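Local coordinates for protein peptidase (PDB 5NYW) that is of unknown function but, as an ancestral proteasome beta-subunit (Anbu) related to HslV, is probably an Ntn-hydrolase-type peptidase, at residues G40-V45 and G118-E123. Residues are numbered along the deposited sequence; the frame is centred on the assembly and turned at random.
Sequences GERTLV and GQIKGE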
ATOM      1  N   GLY L  40     -47.926 -13.019 -19.032  1.00 76.13           N
ATOM      2  CA  GLY L  40     -47.655 -13.968 -20.094  1.00 70.71           C
ATOM      3  C   GLY L  40     -46.186 -14.248 -20.329  1.00 78.12           C
ATOM      4  O   GLY L  40     -45.831 -15.096 -21.151  1.00 93.55           O
ATOM      5  N   GLU L  41     -45.319 -13.551 -19.605  1.00 73.71           N
ATOM      6  CA  GLU L  41     -43.888 -13.668 -19.854  1.00 76.45           C
ATOM      7  C   GLU L  41     -42.996 -13.885 -18.640  1.00 78.46           C
ATOM      8  O   GLU L  41     -42.041 -14.658 -18.697  1.00 75.66           O
ATOM      9  CB  GLU L  41     -43.404 -12.424 -20.591  1.00 69.11           C
ATOM     10  CG  GLU L  41     -42.008 -12.576 -21.160  1.00 77.84           C
ATOM     11  CD  GLU L  41     -40.937 -12.066 -20.212  1.00 90.00           C
ATOM     12  OE1 GLU L  41     -41.238 -11.126 -19.448  1.00102.08           O
ATOM     13  OE2 GLU L  41     -39.800 -12.586 -20.240  1.00 84.41           O
ATOM     14  N   ARG L  42     -43.296 -13.198 -17.545  1.00 82.07           N
ATOM     15  CA  ARG L  42     -42.411 -13.248 -16.389  1.00 72.87           C
ATOM     16  C   ARG L  42     -43.073 -12.891 -15.071  1.00 73.76           C
ATOM     17  O   ARG L  42     -43.926 -12.012 -15.016  1.00 74.60           O
ATOM     18  CB  ARG L  42     -41.249 -12.305 -16.704  1.00 75.17           C
ATOM     19  CG  ARG L  42     -40.439 -11.691 -15.609  1.00 65.35           C
ATOM     20  CD  ARG L  42     -39.621 -10.534 -16.236  1.00 62.34           C
ATOM     21  NE  ARG L  42     -39.070 -10.976 -17.518  1.00 70.10           N
ATOM     22  CZ  ARG L  42     -37.777 -10.981 -17.843  1.00 68.38           C
ATOM     23  NH1 ARG L  42     -36.857 -10.510 -17.010  1.00 64.25           N
ATOM     24  NH2 ARG L  42     -37.404 -11.449 -19.020  1.00 56.61           N
ATOM     25  N   THR L  43     -42.680 -13.606 -14.015  1.00 73.66           N
ATOM     26  CA  THR L  43     -43.112 -13.323 -12.647  1.00 69.02           C
ATOM     27  C   THR L  43     -41.982 -13.529 -11.636  1.00 65.51           C
ATOM     28  O   THR L  43     -41.511 -14.642 -11.429  1.00 66.00           O
ATOM     29  CB  THR L  43     -44.327 -14.185 -12.253  1.00 67.76           C
ATOM     30  OG1 THR L  43     -45.428 -13.852 -13.106  1.00 64.73           O
ATOM     31  CG2 THR L  43     -44.737 -13.905 -10.812  1.00 60.47           C
ATOM     32  N   LEU L  44     -41.534 -12.443 -11.028  1.00 68.86           N
ATOM     33  CA  LEU L  44     -40.450 -12.486 -10.054  1.00 52.75           C
ATOM     34  C   LEU L  44     -40.907 -11.957  -8.693  1.00 55.96           C
ATOM     35  O   LEU L  44     -41.548 -10.900  -8.612  1.00 58.18           O
ATOM     36  CB  LEU L  44     -39.262 -11.681 -10.554  1.00 60.51           C
ATOM     37  CG  LEU L  44     -38.256 -12.353 -11.484  1.00 71.85           C
ATOM     38  CD1 LEU L  44     -38.878 -12.838 -12.780  1.00 70.55           C
ATOM     39  CD2 LEU L  44     -37.127 -11.368 -11.767  1.00 63.33           C
ATOM     40  N   VAL L  45     -40.584 -12.707  -7.641  1.00 54.06           N
ATOM     41  CA  VAL L  45     -40.922 -12.357  -6.260  1.00 55.18           C
ATOM     42  C   VAL L  45     -39.676 -12.098  -5.425  1.00 56.80           C
ATOM     43  O   VAL L  45     -38.745 -12.915  -5.408  1.00 56.75           O
ATOM     44  CB  VAL L  45     -41.742 -13.475  -5.576  1.00 49.02           C
ATOM     45  CG1 VAL L  45     -42.039 -13.121  -4.123  1.00 46.43           C
ATOM     46  CG2 VAL L  45     -43.030 -13.717  -6.333  1.00 55.22           C
ATOM     47  N   GLY L 118     -39.263 -17.396  -8.843  1.00 53.30           N
ATOM     48  CA  GLY L 118     -40.222 -17.194  -9.903  1.00 64.85           C
ATOM     49  C   GLY L 118     -39.880 -17.889 -11.192  1.00 70.19           C
ATOM     50  O   GLY L 118     -39.142 -18.894 -11.210  1.00 62.38           O
ATOM     51  N   GLN L 119     -40.400 -17.332 -12.282  1.00 67.42           N
ATOM     52  CA  GLN L 119     -40.201 -17.940 -13.586  1.00 64.47           C
ATOM     53  C   GLN L 119     -40.113 -16.862 -14.646  1.00 67.01           C
ATOM     54  O   GLN L 119     -40.909 -15.917 -14.649  1.00 70.14           O
ATOM     55  CB  GLN L 119     -41.344 -18.902 -13.905  1.00 57.37           C
ATOM     56  CG  GLN L 119     -41.097 -19.797 -15.092  1.00 71.70           C
ATOM     57  CD  GLN L 119     -42.243 -20.764 -15.336  1.00 75.24           C
ATOM     58  OE1 GLN L 119     -43.361 -20.540 -14.868  1.00 75.91           O
ATOM     59  NE2 GLN L 119     -41.962 -21.863 -16.041  1.00 63.95           N
ATOM     60  N   ILE L 120     -39.123 -17.004 -15.522  1.00 65.21           N
ATOM     61  CA  ILE L 120     -39.022 -16.209 -16.748  1.00 63.48           C
ATOM     62  C   ILE L 120     -39.289 -17.151 -17.918  1.00 71.57           C
ATOM     63  O   ILE L 120     -38.678 -18.219 -17.998  1.00 72.88           O
ATOM     64  CB  ILE L 120     -37.647 -15.569 -16.884  1.00 60.41           C
ATOM     65  CG1 ILE L 120     -37.435 -14.540 -15.776  1.00 56.02           C
ATOM     66  CG2 ILE L 120     -37.499 -14.919 -18.241  1.00 71.53           C
ATOM     67  CD1 ILE L 120     -36.034 -14.015 -15.716  1.00 56.80           C
ATOM     68  N   LYS L 121     -40.186 -16.768 -18.825  1.00 66.94           N
ATOM     69  CA  LYS L 121     -40.618 -17.705 -19.866  1.00 72.11           C
ATOM     70  C   LYS L 121     -39.451 -18.268 -20.653  1.00 74.35           C
ATOM     71  O   LYS L 121     -38.562 -17.543 -21.075  1.00 70.33           O
ATOM     72  CB  LYS L 121     -41.644 -17.071 -20.810  1.00 70.83           C
ATOM     73  CG  LYS L 121     -42.369 -18.122 -21.661  1.00 75.36           C
ATOM     74  CD  LYS L 121     -43.498 -17.535 -22.509  1.00 93.71           C
ATOM     75  CE  LYS L 121     -44.272 -18.635 -23.244  1.00 99.65           C
ATOM     76  NZ  LYS L 121     -45.446 -18.120 -24.020  1.00102.42           N
ATOM     77  N   GLY L 122     -39.465 -19.584 -20.830  1.00 77.14           N
ATOM     78  CA  GLY L 122     -38.377 -20.281 -21.478  1.00 76.61           C
ATOM     79  C   GLY L 122     -37.549 -21.083 -20.497  1.00 86.23           C
ATOM     80  O   GLY L 122     -36.604 -21.773 -20.885  1.00 92.89           O
ATOM     81  N   GLU L 123     -37.867 -20.965 -19.216  1.00 80.47           N
ATOM     82  CA  GLU L 123     -37.147 -21.726 -18.201  1.00 77.64           C
ATOM     83  C   GLU L 123     -38.141 -22.195 -17.127  1.00 74.27           C
ATOM     84  O   GLU L 123     -39.277 -21.711 -17.064  1.00 65.69           O
ATOM     85  CB  GLU L 123     -36.002 -20.897 -17.602  1.00 70.10           C
ATOM     86  CG  GLU L 123     -36.435 -19.804 -16.644  1.00 79.37           C
ATOM     87  CD  GLU L 123     -35.266 -19.053 -16.008  1.00 85.13           C
ATOM     88  OE1 GLU L 123     -35.550 -18.116 -15.234  1.00 83.91           O
ATOM     89  OE2 GLU L 123     -34.082 -19.405 -16.253  1.00 82.04           O
TER
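Thr43 and Gln119 face each other as an antiparallel hydrogen-bonded pair: Thr43 N gives a nearly straight bond to Gln119 O (3.0 Å, 174° at the hydrogen), and Gln119 N returns one to Thr43 O. Two residues on, just past the strand ends, Lys121 N reaches Glu41 O at 2.8 Å. These bonds join strands 42-50 and 112-120, inner neighbours in one of the two sheets of the proteasome-type alpha-beta-beta-alpha sandwich.

On the face carrying Arg42 and Ile120, the guanidinium meets the Glu41 carboxylate side-on, NE to OE1 (2.9 Å) and NH2 to OE2, each oxygen using its syn lone pair. A bend in the arginine at chi3 (-43°) turns the flat group alongside Ile120, whose CD1 sits 3.8 Å above its plane near the rim, while CG2 lies 3.6 Å from NH2. NH1 bonds to the carbonyls of Leu74 and Val77. Further along, Leu44 CD1 touches Ile120 CG1 at 3.7 Å, and Met80 of helix 80-98 packs on both residues.

Gly118 brings its CA to 3.2 Å from Thr43 O, where a side chain would clash. On the opposite face, beside Thr43, Gln119 NE2 bonds to Glu123 O, at the end of the type II turn 120-123, and its OE1 to Tyr198 OH. Buried Arg42 thus has its charge countered by Glu41 and NH1 held by two backbone carbonyls, consistent with its face packing on Ile120.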